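MbDLG-3 protein (Monosiga brevicollis, PDB 6X1N) probably recognises the C-terminal ends of partner proteins through this chain, the third PDZ domain of a Dlg-type scaffold protein that may bind protein kinases. Local coordinates at residues 6-11 with 53-58; 15-20 with 87-92; 19-24 with 36-41; 57-62 with 91-96; 62-67 with 79-84. All blocks are in the same frame, centred on the assembly; numbering follows the deposited sequence.

Overall arrangement
Within this PDZ domain, strand 6-11 opens contact 1, which closes on the loop 53-58 after helix 48-52. Contact 2 starts further on, at 15-20, but ends only at 87-92, so the two cross. Contact 3 starts from the same stretch and pairs strand 19-22 with strand 38-43, a short closure inside the span of contact 1. Contact 4 begins where contact 1 ends and joins strand 59-64 to strand 88-95, finishing on the same strand as contact 2. Contact 5, from the strand end and turn 62-67 to the end of helix 74-82, falls within the spans of contacts 2 and 4. Together they tie the curled antiparallel sheet to that helix and to the loop 53-58.

Contact 1: 6-11 with 53-58; sequences RTVTLY and GQVFEG. With GOL (glycerol), chain B.
The rim of the Phe56 ring, at CD2, lies over one face of the Arg6 guanidinium: CD2 of Phe56 is 3.5 Å above the guanidinium plane, displaced toward its rim, and the two planes are inclined by 49°. At the guanidinium edge sit glycerol O1, reached by NE, and the carbonyl O of Gln54, reached by NH1. In the PDZ fold this joins strand 6-11 to the loop between helix 48-52 and strand 59-64. The bond from Arg6 NH1 to Gln54 O is 2.8 Å long and bent, 145° at the hydrogen, with NH1 standing above the carbonyl plane. NH1 also forms a salt bridge with Asp59 OD2, which accepts a hydrogen bond from the backbone N of Phe56, so the Asp59 carboxylate links the guanidinium to the loop that bears the ring. The arginine chain folds at chi3 (-80°), turning NE out toward glycerol O1 at 2.9 Å. Further along the strand the contact becomes apolar. Val8 rests CG2 on Gln54 and CG1 on Val55 CG2, 4.0 Å away, and Leu10 CD2 reaches the same Val55 methyl more loosely. The glycerol, probably from the crystallisation liquor, bridges the polar end and also bonds Ser3 O: its O2 donates to Gln54 OE1 at 2.8 Å, while Gln54 NE2 gives hydrogens to glycerol O3 and to the carbonyl O of Gly53.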
# COMPACT_ATOMS: atom_id res chain seq x y z
N ARG A 6 -11.24 2.86 0.38
CA ARG A 6 -11.47 1.63 1.14
C ARG A 6 -10.63 1.66 2.41
O ARG A 6 -9.44 1.99 2.37
CB ARG A 6 -11.11 0.40 0.30
CG ARG A 6 -12.22 0.02 -0.65
CD ARG A 6 -11.76 -0.95 -1.75
NE ARG A 6 -11.07 -0.27 -2.84
CZ ARG A 6 -9.77 -0.39 -3.15
NH1 ARG A 6 -8.98 -1.20 -2.45
NH2 ARG A 6 -9.29 0.30 -4.17
N THR A 7 -11.24 1.30 3.53
CA THR A 7 -10.55 1.15 4.80
C THR A 7 -10.59 -0.33 5.12
O THR A 7 -11.68 -0.90 5.31
CB THR A 7 -11.20 1.99 5.89
OG1 THR A 7 -11.15 3.38 5.53
CG2 THR A 7 -10.45 1.81 7.19
N VAL A 8 -9.43 -0.96 5.16
CA VAL A 8 -9.32 -2.41 5.24
C VAL A 8 -8.41 -2.75 6.40
O VAL A 8 -7.34 -2.15 6.55
CB VAL A 8 -8.74 -2.98 3.93
CG1 VAL A 8 -8.60 -4.49 4.02
CG2 VAL A 8 -9.61 -2.59 2.74
N THR A 9 -8.81 -3.71 7.22
CA THR A 9 -7.93 -4.26 8.24
C THR A 9 -7.55 -5.67 7.82
O THR A 9 -8.42 -6.51 7.58
CB THR A 9 -8.61 -4.29 9.61
OG1 THR A 9 -8.89 -2.95 10.02
CG2 THR A 9 -7.70 -4.95 10.64
N LEU A 10 -6.26 -5.91 7.70
CA LEU A 10 -5.73 -7.22 7.37
C LEU A 10 -5.06 -7.81 8.59
O LEU A 10 -4.41 -7.09 9.36
CB LEU A 10 -4.70 -7.14 6.24
CG LEU A 10 -5.16 -6.54 4.91
CD1 LEU A 10 -3.98 -6.52 3.95
CD2 LEU A 10 -6.31 -7.32 4.32
N TYR A 11 -5.19 -9.11 8.75
CA TYR A 11 -4.53 -9.85 9.81
C TYR A 11 -3.52 -10.80 9.17
O TYR A 11 -3.84 -11.49 8.20
CB TYR A 11 -5.57 -10.61 10.63
CG TYR A 11 -4.99 -11.65 11.55
CD1 TYR A 11 -4.08 -11.30 12.53
CD2 TYR A 11 -5.36 -12.98 11.44
CE1 TYR A 11 -3.54 -12.25 13.38
CE2 TYR A 11 -4.83 -13.94 12.28
CZ TYR A 11 -3.92 -13.57 13.24
OH TYR A 11 -3.40 -14.52 14.08
N GLY A 53 -10.49 -9.43 -0.59
CA GLY A 53 -11.14 -8.99 -1.80
C GLY A 53 -11.26 -7.50 -1.95
O GLY A 53 -11.96 -7.03 -2.85
N GLN A 54 -10.60 -6.73 -1.09
CA GLN A 54 -10.74 -5.28 -1.08
C GLN A 54 -9.40 -4.57 -1.16
O GLN A 54 -9.29 -3.40 -0.79
CB GLN A 54 -11.55 -4.81 0.12
CG GLN A 54 -13.04 -5.16 0.02
CD GLN A 54 -13.78 -4.35 -1.05
OE1 GLN A 54 -14.10 -3.17 -0.84
NE2 GLN A 54 -14.06 -4.98 -2.19
N VAL A 55 -8.37 -5.26 -1.63
CA VAL A 55 -7.03 -4.72 -1.80
C VAL A 55 -6.60 -5.08 -3.22
O VAL A 55 -6.62 -6.26 -3.58
CB VAL A 55 -6.05 -5.32 -0.78
CG1 VAL A 55 -4.66 -4.73 -0.94
CG2 VAL A 55 -6.58 -5.15 0.65
N PHE A 56 -6.22 -4.08 -4.02
CA PHE A 56 -5.98 -4.31 -5.43
C PHE A 56 -4.63 -3.75 -5.85
O PHE A 56 -4.21 -2.68 -5.40
CB PHE A 56 -7.04 -3.61 -6.29
CG PHE A 56 -8.46 -3.99 -5.95
CD1 PHE A 56 -8.84 -5.31 -5.85
CD2 PHE A 56 -9.40 -3.00 -5.72
CE1 PHE A 56 -10.15 -5.64 -5.55
CE2 PHE A 56 -10.70 -3.32 -5.41
CZ PHE A 56 -11.08 -4.63 -5.33
N GLU A 57 -3.98 -4.45 -6.78
CA GLU A 57 -2.83 -3.86 -7.44
C GLU A 57 -3.22 -2.52 -8.06
O GLU A 57 -4.33 -2.36 -8.58
CB GLU A 57 -2.32 -4.81 -8.52
CG GLU A 57 -1.11 -4.24 -9.21
CD GLU A 57 -0.46 -5.18 -10.20
OE1 GLU A 57 -0.78 -6.40 -10.19
OE2 GLU A 57 0.37 -4.67 -10.99
N GLY A 58 -2.33 -1.54 -7.94
CA GLY A 58 -2.62 -0.20 -8.41
C GLY A 58 -3.32 0.69 -7.41
O GLY A 58 -3.58 1.86 -7.73
C1 GOL B . -14.64 0.11 -4.45
O1 GOL B . -13.52 0.79 -3.93
C2 GOL B . -14.79 -1.25 -3.77
O2 GOL B . -15.19 -1.08 -2.43
C3 GOL B . -15.81 -2.09 -4.53
O3 GOL B . -15.99 -3.32 -3.86

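Contact 2: 15-20 with 87-92; sequences AGFGFS and GVMTLN
Phe17 and Phe19 meet Met89 by two kinds of sulfur-aromatic contact, and the methionine supplies a methyl contact as well. The CH-pi interaction is with Phe17: Met89 CE lies 3.7 Å from the centroid of the Phe17 ring and over its centre, close to the ring normal. Met89 SD is also near this ring, at 4.7 Å from its centroid. With Phe19 the sulfur comes differently, in the plane of the ring at its edge, where Met89 SD is 3.6 Å from both CE1 and CZ of Phe19; the two side chains reach toward each other tip to tip. The bend of Met89 at chi3 (-65°) turns CE over the Phe17 face. Apolar and backbone packing completes the contact, Phe17 CE1 lying 3.7 Å from Met89 CB and 3.6 Å from the carbonyl O of Gly87. Residues 16-19 read GFGF, consistent with the carboxylate-binding loop of PDZ domains, and Met89 of strand 88-95 packs against its two phenylalanines; Leu10 also touches both. No hydrogen bond crosses between the two segments, so the loop and the start of strand 19-22 are held to strand 88-95 here by dispersion and by the polarisable sulfur rather than by directional polar bonds.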
# COMPACT_ATOMS: atom_id res chain seq x y z
N ALA A 15 -0.63 -17.29 6.32
CA ALA A 15 0.07 -17.12 5.06
C ALA A 15 0.64 -15.72 4.86
O ALA A 15 1.21 -15.45 3.80
CB ALA A 15 -0.84 -17.48 3.89
N GLY A 16 0.49 -14.83 5.83
CA GLY A 16 1.00 -13.49 5.67
C GLY A 16 -0.02 -12.52 5.10
O GLY A 16 -1.14 -12.88 4.73
N PHE A 17 0.41 -11.27 5.00
CA PHE A 17 -0.47 -10.20 4.52
C PHE A 17 -0.80 -10.34 3.04
O PHE A 17 -1.83 -9.82 2.60
CB PHE A 17 0.17 -8.84 4.81
CG PHE A 17 0.17 -8.47 6.27
CD1 PHE A 17 -1.02 -8.30 6.96
CD2 PHE A 17 1.36 -8.28 6.95
CE1 PHE A 17 -1.03 -7.95 8.30
CE2 PHE A 17 1.36 -7.92 8.30
CZ PHE A 17 0.17 -7.76 8.97
N GLY A 18 0.06 -10.98 2.26
CA GLY A 18 -0.31 -11.36 0.90
C GLY A 18 -0.28 -10.27 -0.15
O GLY A 18 -1.06 -10.33 -1.10
N PHE A 19 0.60 -9.28 -0.02
CA PHE A 19 0.70 -8.28 -1.08
C PHE A 19 2.10 -7.71 -1.11
O PHE A 19 2.84 -7.75 -0.12
CB PHE A 19 -0.34 -7.17 -0.93
CG PHE A 19 -0.10 -6.22 0.22
CD1 PHE A 19 -0.62 -6.49 1.48
CD2 PHE A 19 0.60 -5.04 0.03
CE1 PHE A 19 -0.41 -5.61 2.53
CE2 PHE A 19 0.81 -4.15 1.07
CZ PHE A 19 0.32 -4.43 2.33
N SER A 20 2.46 -7.18 -2.27
CA SER A 20 3.70 -6.46 -2.47
C SER A 20 3.39 -4.98 -2.63
O SER A 20 2.34 -4.61 -3.17
CB SER A 20 4.37 -6.89 -3.77
OG SER A 20 4.57 -8.30 -3.81
N GLY A 87 0.61 -8.43 14.14
CA GLY A 87 -0.07 -9.05 13.02
C GLY A 87 -1.25 -8.29 12.45
O GLY A 87 -2.00 -8.86 11.66
N VAL A 88 -1.45 -7.03 12.83
CA VAL A 88 -2.61 -6.25 12.38
C VAL A 88 -2.13 -5.10 11.51
O VAL A 88 -1.17 -4.41 11.85
CB VAL A 88 -3.44 -5.74 13.57
CG1 VAL A 88 -4.63 -4.95 13.08
CG2 VAL A 88 -3.90 -6.92 14.42
N MET A 89 -2.80 -4.91 10.37
CA MET A 89 -2.49 -3.82 9.46
C MET A 89 -3.79 -3.16 9.04
O MET A 89 -4.67 -3.82 8.47
CB MET A 89 -1.75 -4.36 8.23
CG MET A 89 -1.38 -3.29 7.25
SD MET A 89 -0.78 -3.93 5.67
CE MET A 89 0.73 -4.75 6.18
N THR A 90 -3.92 -1.87 9.29
CA THR A 90 -5.06 -1.10 8.81
C THR A 90 -4.57 -0.22 7.67
O THR A 90 -3.50 0.39 7.77
CB THR A 90 -5.70 -0.27 9.92
OG1 THR A 90 -6.16 -1.15 10.96
CG2 THR A 90 -6.89 0.50 9.38
N LEU A 91 -5.33 -0.18 6.58
CA LEU A 91 -4.96 0.52 5.36
C LEU A 91 -6.09 1.44 4.94
O LEU A 91 -7.26 1.08 5.03
CB LEU A 91 -4.77 -0.47 4.22
CG LEU A 91 -3.69 -1.54 4.39
CD1 LEU A 91 -3.89 -2.61 3.32
CD2 LEU A 91 -2.32 -0.93 4.27
N ASN A 92 -5.73 2.63 4.44
CA ASN A 92 -6.63 3.46 3.65
C ASN A 92 -6.12 3.38 2.22
O ASN A 92 -4.98 3.77 1.95
CB ASN A 92 -6.60 4.91 4.12
CG ASN A 92 -7.54 5.18 5.26
OD1 ASN A 92 -7.58 4.43 6.23
ND2 ASN A 92 -8.31 6.25 5.14

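Contact 3: 19-24 with 36-41; sequences FSLLGP and VGIFIS
Leu22 and Phe39 form a hydrogen-bonded antiparallel pair between strands 19-22 and 38-43 of the PDZ sheet, the former being the strand that, with helix 74-82, flanks the peptide groove in this family. Leu22 N gives to Phe39 O at 2.8 Å, and Phe39 N returns a bond to Leu22 O. The neighbouring pair, Leu21 and Ile40, is non-hydrogen-bonded, with diverging side chains, and Ser41 N closes onto Ser20 O at 2.8 Å. Besides this backbone ladder, the tight part is the meeting of Ile40 with Phe19: the CD1 methyl of Ile40 presses on the Phe19 ring, 3.3 Å from Phe19 CD2, and the two chains cross at about a right angle. Ile38 touches Leu21 only loosely, its CG2 lying 4.2 Å from Leu21 CD2, while Leu21 also meets Tyr74, Ala77 and Val81 of helix 74-82. The more open side lies at Ser20, Leu22 and Ser41. Leu22 holds CG between backbone N and carbonyl carbon (chi1 68°), CD1 lies 3.8 Å from Phe39 CB, and CD2 reaches Ser41 CB; Tyr100 of helix 97-102 touches Leu22 and Ser41, and Met99 touches Phe39. Past Leu22 no further bridge forms, though the chains stay close at Gly23 and Ile38 and separate at Pro24. Pro24 CD lies 3.6 Å from Gly37 O, and the Ile38 CD1 methyl lies against Gly23, 3.8 Å from its CA, in the direction a CB would take.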
# COMPACT_ATOMS: atom_id res chain seq x y z
N PHE A 19 0.60 -9.28 -0.02
CA PHE A 19 0.70 -8.28 -1.08
C PHE A 19 2.10 -7.71 -1.11
O PHE A 19 2.84 -7.75 -0.12
CB PHE A 19 -0.34 -7.17 -0.93
CG PHE A 19 -0.10 -6.22 0.22
CD1 PHE A 19 -0.62 -6.49 1.48
CD2 PHE A 19 0.60 -5.04 0.03
CE1 PHE A 19 -0.41 -5.61 2.53
CE2 PHE A 19 0.81 -4.15 1.07
CZ PHE A 19 0.32 -4.43 2.33
N SER A 20 2.46 -7.18 -2.27
CA SER A 20 3.70 -6.46 -2.47
C SER A 20 3.39 -4.98 -2.63
O SER A 20 2.34 -4.61 -3.17
CB SER A 20 4.37 -6.89 -3.77
OG SER A 20 4.57 -8.30 -3.81
N LEU A 21 4.29 -4.12 -2.17
CA LEU A 21 4.13 -2.69 -2.38
C LEU A 21 5.34 -2.09 -3.09
O LEU A 21 6.42 -2.69 -3.16
CB LEU A 21 3.79 -1.93 -1.08
CG LEU A 21 4.74 -2.01 0.12
CD1 LEU A 21 6.00 -1.15 -0.06
CD2 LEU A 21 4.03 -1.59 1.40
N LEU A 22 5.15 -0.88 -3.59
CA LEU A 22 6.22 -0.13 -4.22
C LEU A 22 6.16 1.31 -3.74
O LEU A 22 5.16 1.78 -3.19
CB LEU A 22 6.20 -0.20 -5.76
CG LEU A 22 5.08 0.45 -6.58
CD1 LEU A 22 5.14 2.00 -6.61
CD2 LEU A 22 5.17 -0.08 -8.01
N GLY A 23 7.25 2.02 -3.96
CA GLY A 23 7.31 3.41 -3.61
C GLY A 23 8.55 4.04 -4.21
O GLY A 23 9.31 3.39 -4.92
N PRO A 24 8.76 5.32 -3.94
CA PRO A 24 9.91 6.02 -4.51
C PRO A 24 11.18 5.71 -3.74
O PRO A 24 11.16 5.24 -2.60
CB PRO A 24 9.54 7.50 -4.35
CG PRO A 24 8.68 7.53 -3.14
CD PRO A 24 7.93 6.20 -3.09
N VAL A 36 5.16 9.66 -6.89
CA VAL A 36 5.25 9.77 -5.45
C VAL A 36 4.04 9.05 -4.87
O VAL A 36 2.99 8.96 -5.50
CB VAL A 36 5.34 11.26 -5.04
CG1 VAL A 36 4.10 12.02 -5.48
CG2 VAL A 36 5.61 11.44 -3.55
N GLY A 37 4.20 8.53 -3.66
CA GLY A 37 3.18 7.74 -3.02
C GLY A 37 3.53 6.26 -3.00
O GLY A 37 4.37 5.77 -3.76
N ILE A 38 2.90 5.55 -2.09
CA ILE A 38 3.09 4.11 -1.92
C ILE A 38 1.94 3.39 -2.60
O ILE A 38 0.78 3.80 -2.46
CB ILE A 38 3.12 3.77 -0.42
CG1 ILE A 38 4.27 4.50 0.28
CG2 ILE A 38 3.22 2.25 -0.22
CD1 ILE A 38 5.63 4.22 -0.33
N PHE A 39 2.25 2.32 -3.33
CA PHE A 39 1.26 1.59 -4.12
C PHE A 39 1.33 0.10 -3.88
O PHE A 39 2.40 -0.45 -3.61
CB PHE A 39 1.46 1.88 -5.60
CG PHE A 39 0.95 3.22 -5.99
CD1 PHE A 39 1.67 4.36 -5.67
CD2 PHE A 39 -0.27 3.36 -6.60
CE1 PHE A 39 1.17 5.60 -5.98
CE2 PHE A 39 -0.76 4.60 -6.92
CZ PHE A 39 -0.06 5.71 -6.60
N ILE A 40 0.19 -0.57 -4.00
CA ILE A 40 0.15 -2.02 -4.05
C ILE A 40 0.63 -2.45 -5.43
O ILE A 40 0.04 -2.06 -6.44
CB ILE A 40 -1.26 -2.54 -3.78
CG1 ILE A 40 -1.80 -2.00 -2.46
CG2 ILE A 40 -1.27 -4.07 -3.87
CD1 ILE A 40 -1.34 -2.69 -1.25
N SER A 41 1.69 -3.25 -5.48
CA SER A 41 2.25 -3.71 -6.74
C SER A 41 1.91 -5.17 -7.07
O SER A 41 2.17 -5.59 -8.20
CB SER A 41 3.77 -3.51 -6.76
OG SER A 41 4.36 -4.15 -5.64

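Contact 4: 57-62 with 91-96; sequences EGDQIL and LNLTAN
Ile61 and Leu93 lie side by side and point the same way on one face of the sheet, where strand 59-64 pairs antiparallel with strand 88-95. Ile61 CG1 is 3.8 Å from Leu93 CD2, and the other branch of Ile61, CG2, crosses Leu91 obliquely to meet CD2 at the same spacing. Gln60, on the face shared with Thr94, runs alongside Asn96 just past the strand end, with amide planes 25° apart. Gln60 is extended, CG anti to the backbone N (chi1 -179°), and its OE1 accepts from Asn96 ND2 at 2.9 Å, a donor tilted from the plane of the Gln60 amide while the acceptor lies in that of Asn96. Asn96 is the N-cap of helix 97-102, its OD1 accepting from Met99 N. Asp59 crosses Leu93 at about a right angle, but its OD2 belongs to Arg6 NH1 and to Phe56 N. Leu62 CD1 rests 4.0 Å from Thr94 CG2. Backbone bonds knit the ladder: Gln60 with Thr94 in both directions, Asn96 N to Gly58 O at 3.1 Å, and Leu62 N to Asn92 O, at a classic beta bulge where Leu62 and Ser63 both face Asn92. The pair lies within the sheet, 59-64 also bonded to strand 38-43 along its other edge and to strand 67-68, and 88-95 to strand 6-11, with helix 97-102 starting directly from its end.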
# COMPACT_ATOMS: atom_id res chain seq x y z
N GLU A 57 -3.98 -4.45 -6.78
CA GLU A 57 -2.83 -3.86 -7.44
C GLU A 57 -3.22 -2.52 -8.06
O GLU A 57 -4.33 -2.36 -8.58
CB GLU A 57 -2.32 -4.81 -8.52
CG GLU A 57 -1.11 -4.24 -9.21
CD GLU A 57 -0.46 -5.18 -10.20
OE1 GLU A 57 -0.78 -6.40 -10.19
OE2 GLU A 57 0.37 -4.67 -10.99
N GLY A 58 -2.33 -1.54 -7.94
CA GLY A 58 -2.62 -0.20 -8.41
C GLY A 58 -3.32 0.69 -7.41
O GLY A 58 -3.58 1.86 -7.73
N ASP A 59 -3.62 0.19 -6.22
CA ASP A 59 -4.13 1.04 -5.15
C ASP A 59 -2.99 1.90 -4.60
O ASP A 59 -1.88 1.41 -4.37
CB ASP A 59 -4.63 0.20 -3.98
CG ASP A 59 -5.97 -0.45 -4.22
OD1 ASP A 59 -6.67 -0.08 -5.19
OD2 ASP A 59 -6.33 -1.29 -3.38
N GLN A 60 -3.29 3.17 -4.34
CA GLN A 60 -2.41 3.96 -3.49
C GLN A 60 -2.73 3.65 -2.04
O GLN A 60 -3.90 3.64 -1.64
CB GLN A 60 -2.57 5.45 -3.77
CG GLN A 60 -1.63 6.26 -2.90
CD GLN A 60 -1.41 7.68 -3.37
OE1 GLN A 60 -2.06 8.15 -4.31
NE2 GLN A 60 -0.48 8.37 -2.72
N ILE A 61 -1.68 3.37 -1.26
CA ILE A 61 -1.82 3.23 0.19
C ILE A 61 -1.66 4.63 0.76
O ILE A 61 -0.54 5.13 0.91
CB ILE A 61 -0.79 2.27 0.78
CG1 ILE A 61 -0.76 0.93 0.04
CG2 ILE A 61 -1.11 2.06 2.25
CD1 ILE A 61 0.24 -0.07 0.64
N LEU A 62 -2.77 5.27 1.11
CA LEU A 62 -2.71 6.63 1.64
C LEU A 62 -2.19 6.63 3.07
O LEU A 62 -1.45 7.54 3.48
CB LEU A 62 -4.08 7.29 1.56
CG LEU A 62 -4.61 7.48 0.14
CD1 LEU A 62 -6.10 7.82 0.13
CD2 LEU A 62 -3.81 8.56 -0.59
N LEU A 91 -5.33 -0.18 6.58
CA LEU A 91 -4.96 0.52 5.36
C LEU A 91 -6.09 1.44 4.94
O LEU A 91 -7.26 1.08 5.03
CB LEU A 91 -4.77 -0.47 4.22
CG LEU A 91 -3.69 -1.54 4.39
CD1 LEU A 91 -3.89 -2.61 3.32
CD2 LEU A 91 -2.32 -0.93 4.27
N ASN A 92 -5.73 2.63 4.44
CA ASN A 92 -6.63 3.46 3.65
C ASN A 92 -6.12 3.38 2.22
O ASN A 92 -4.98 3.77 1.95
CB ASN A 92 -6.60 4.91 4.12
CG ASN A 92 -7.54 5.18 5.26
OD1 ASN A 92 -7.58 4.43 6.23
ND2 ASN A 92 -8.31 6.25 5.14
N LEU A 93 -6.96 2.87 1.33
CA LEU A 93 -6.58 2.55 -0.04
C LEU A 93 -7.52 3.25 -1.01
O LEU A 93 -8.72 3.41 -0.74
CB LEU A 93 -6.76 1.05 -0.30
CG LEU A 93 -5.94 0.11 0.58
CD1 LEU A 93 -6.37 -1.33 0.36
CD2 LEU A 93 -4.47 0.25 0.30
N THR A 94 -7.00 3.61 -2.17
CA THR A 94 -7.87 4.01 -3.28
C THR A 94 -7.16 3.72 -4.59
O THR A 94 -5.93 3.86 -4.68
CB THR A 94 -8.27 5.49 -3.15
OG1 THR A 94 -9.40 5.77 -4.01
CG2 THR A 94 -7.11 6.42 -3.49
N ALA A 95 -7.90 3.25 -5.58
CA ALA A 95 -7.28 2.97 -6.87
C ALA A 95 -6.77 4.27 -7.47
O ALA A 95 -7.47 5.28 -7.48
CB ALA A 95 -8.30 2.32 -7.81
N ASN A 96 -5.53 4.26 -7.94
CA ASN A 96 -4.92 5.46 -8.51
C ASN A 96 -4.14 5.05 -9.74
O ASN A 96 -2.91 4.96 -9.73
CB ASN A 96 -4.06 6.19 -7.48
CG ASN A 96 -3.55 7.52 -7.98
OD1 ASN A 96 -3.73 7.86 -9.15
ND2 ASN A 96 -2.88 8.27 -7.11

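Contact 5: 62-67 with 79-84; sequences LSMNGQ and NLVKHI
A type I' beta turn from Met64 to Gln67 connects strands 59-64 and 67-68 in a beta hairpin and packs on the last turn of helix 74-82, the helix that borders the peptide groove in PDZ domains. Asn65 and Gly66, both with positive phi, take the two central places of the turn. Met64 and Leu80 carry most of the contact. The Met64 side chain crosses that of Val81 at about a right angle, SD 3.5 Å from Val81 CG2, with CE beside the same methyl. Against Leu80 it slides past in the opposite direction, SD 4.0 Å from CD2. A bend at chi3 (-61°) places Met64 CE. Leu80 CD2 also touches Gln67 CG, at 4.1 Å. Beyond the helix end Asn65 ND2 lies 3.5 Å from Ile84 CD1, an apolar neighbour; the amide finds its polar partner in strand 88-95, where OD1 accepts from Thr90 N and ND2 makes a weak bond to Val88 O. Met89 and Leu91 of that strand touch Met64 too. Since no hydrogen bond runs between turn and helix, the helix end is held by methyl and sulfur packing, while the turn is held by its own Met64-Gln67 backbone bonds and by the Asn65 amide on strand 88-95.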
# COMPACT_ATOMS: atom_id res chain seq x y z
N LEU A 62 -2.77 5.27 1.11
CA LEU A 62 -2.71 6.63 1.64
C LEU A 62 -2.19 6.63 3.07
O LEU A 62 -1.45 7.54 3.48
CB LEU A 62 -4.08 7.29 1.56
CG LEU A 62 -4.61 7.48 0.14
CD1 LEU A 62 -6.10 7.82 0.13
CD2 LEU A 62 -3.81 8.56 -0.59
N SER A 63 -2.55 5.62 3.86
CA SER A 63 -2.04 5.50 5.21
C SER A 63 -2.03 4.03 5.60
O SER A 63 -2.77 3.22 5.04
CB SER A 63 -2.89 6.32 6.19
OG SER A 63 -4.22 5.85 6.20
N MET A 64 -1.18 3.71 6.57
CA MET A 64 -1.08 2.37 7.11
C MET A 64 -0.81 2.48 8.60
O MET A 64 0.13 3.16 9.01
CB MET A 64 0.07 1.61 6.45
CG MET A 64 0.24 0.19 6.97
SD MET A 64 1.68 -0.66 6.32
CE MET A 64 1.31 -0.69 4.56
N ASN A 65 -1.65 1.83 9.40
CA ASN A 65 -1.47 1.81 10.85
C ASN A 65 -1.32 3.23 11.41
O ASN A 65 -0.46 3.50 12.25
CB ASN A 65 -0.31 0.90 11.27
CG ASN A 65 -0.65 -0.56 11.08
OD1 ASN A 65 -1.81 -0.90 10.86
ND2 ASN A 65 0.34 -1.43 11.19
N GLY A 66 -2.17 4.13 10.93
CA GLY A 66 -2.17 5.50 11.39
C GLY A 66 -1.08 6.39 10.83
O GLY A 66 -1.05 7.58 11.18
N GLN A 67 -0.20 5.87 9.98
CA GLN A 67 0.91 6.64 9.42
C GLN A 67 0.55 7.14 8.03
O GLN A 67 0.19 6.34 7.16
CB GLN A 67 2.18 5.80 9.37
CG GLN A 67 2.52 5.11 10.68
CD GLN A 67 2.51 6.06 11.85
OE1 GLN A 67 1.68 5.93 12.77
NE2 GLN A 67 3.41 7.04 11.83
N ASN A 79 9.61 -1.20 5.60
CA ASN A 79 10.07 -1.34 6.97
C ASN A 79 8.90 -1.27 7.95
O ASN A 79 8.84 -2.06 8.90
CB ASN A 79 11.08 -0.22 7.25
CG ASN A 79 12.01 -0.53 8.40
OD1 ASN A 79 12.80 -1.48 8.35
ND2 ASN A 79 11.97 0.31 9.43
N LEU A 80 7.96 -0.35 7.71
CA LEU A 80 6.76 -0.27 8.54
C LEU A 80 6.05 -1.62 8.58
O LEU A 80 5.71 -2.12 9.66
CB LEU A 80 5.85 0.84 7.99
CG LEU A 80 4.56 1.16 8.76
CD1 LEU A 80 4.83 1.57 10.19
CD2 LEU A 80 3.77 2.23 8.03
N VAL A 81 5.85 -2.24 7.42
CA VAL A 81 5.19 -3.54 7.35
C VAL A 81 6.00 -4.60 8.08
O VAL A 81 5.46 -5.37 8.89
CB VAL A 81 4.96 -3.96 5.89
CG1 VAL A 81 4.40 -5.39 5.83
CG2 VAL A 81 4.04 -2.99 5.21
N LYS A 82 7.30 -4.68 7.79
CA LYS A 82 8.13 -5.74 8.34
C LYS A 82 8.21 -5.65 9.86
O LYS A 82 8.40 -6.67 10.53
CB LYS A 82 9.53 -5.67 7.72
CG LYS A 82 10.46 -6.81 8.11
CD LYS A 82 10.06 -8.15 7.48
CE LYS A 82 11.02 -9.27 7.89
NZ LYS A 82 10.58 -10.61 7.42
N HIS A 83 8.03 -4.45 10.42
CA HIS A 83 8.15 -4.22 11.85
C HIS A 83 6.86 -4.41 12.63
O HIS A 83 6.88 -4.31 13.86
CB HIS A 83 8.71 -2.81 12.13
CG HIS A 83 10.17 -2.67 11.84
ND1 HIS A 83 10.98 -1.80 12.54
CD2 HIS A 83 10.97 -3.30 10.94
CE1 HIS A 83 12.22 -1.89 12.08
NE2 HIS A 83 12.24 -2.79 11.11
N ILE A 84 5.73 -4.69 11.97
CA ILE A 84 4.49 -4.96 12.69
C ILE A 84 4.70 -6.16 13.60
O ILE A 84 5.19 -7.21 13.17
CB ILE A 84 3.35 -5.19 11.68
CG1 ILE A 84 3.04 -3.91 10.91
CG2 ILE A 84 2.11 -5.73 12.39
CD1 ILE A 84 2.04 -4.09 9.77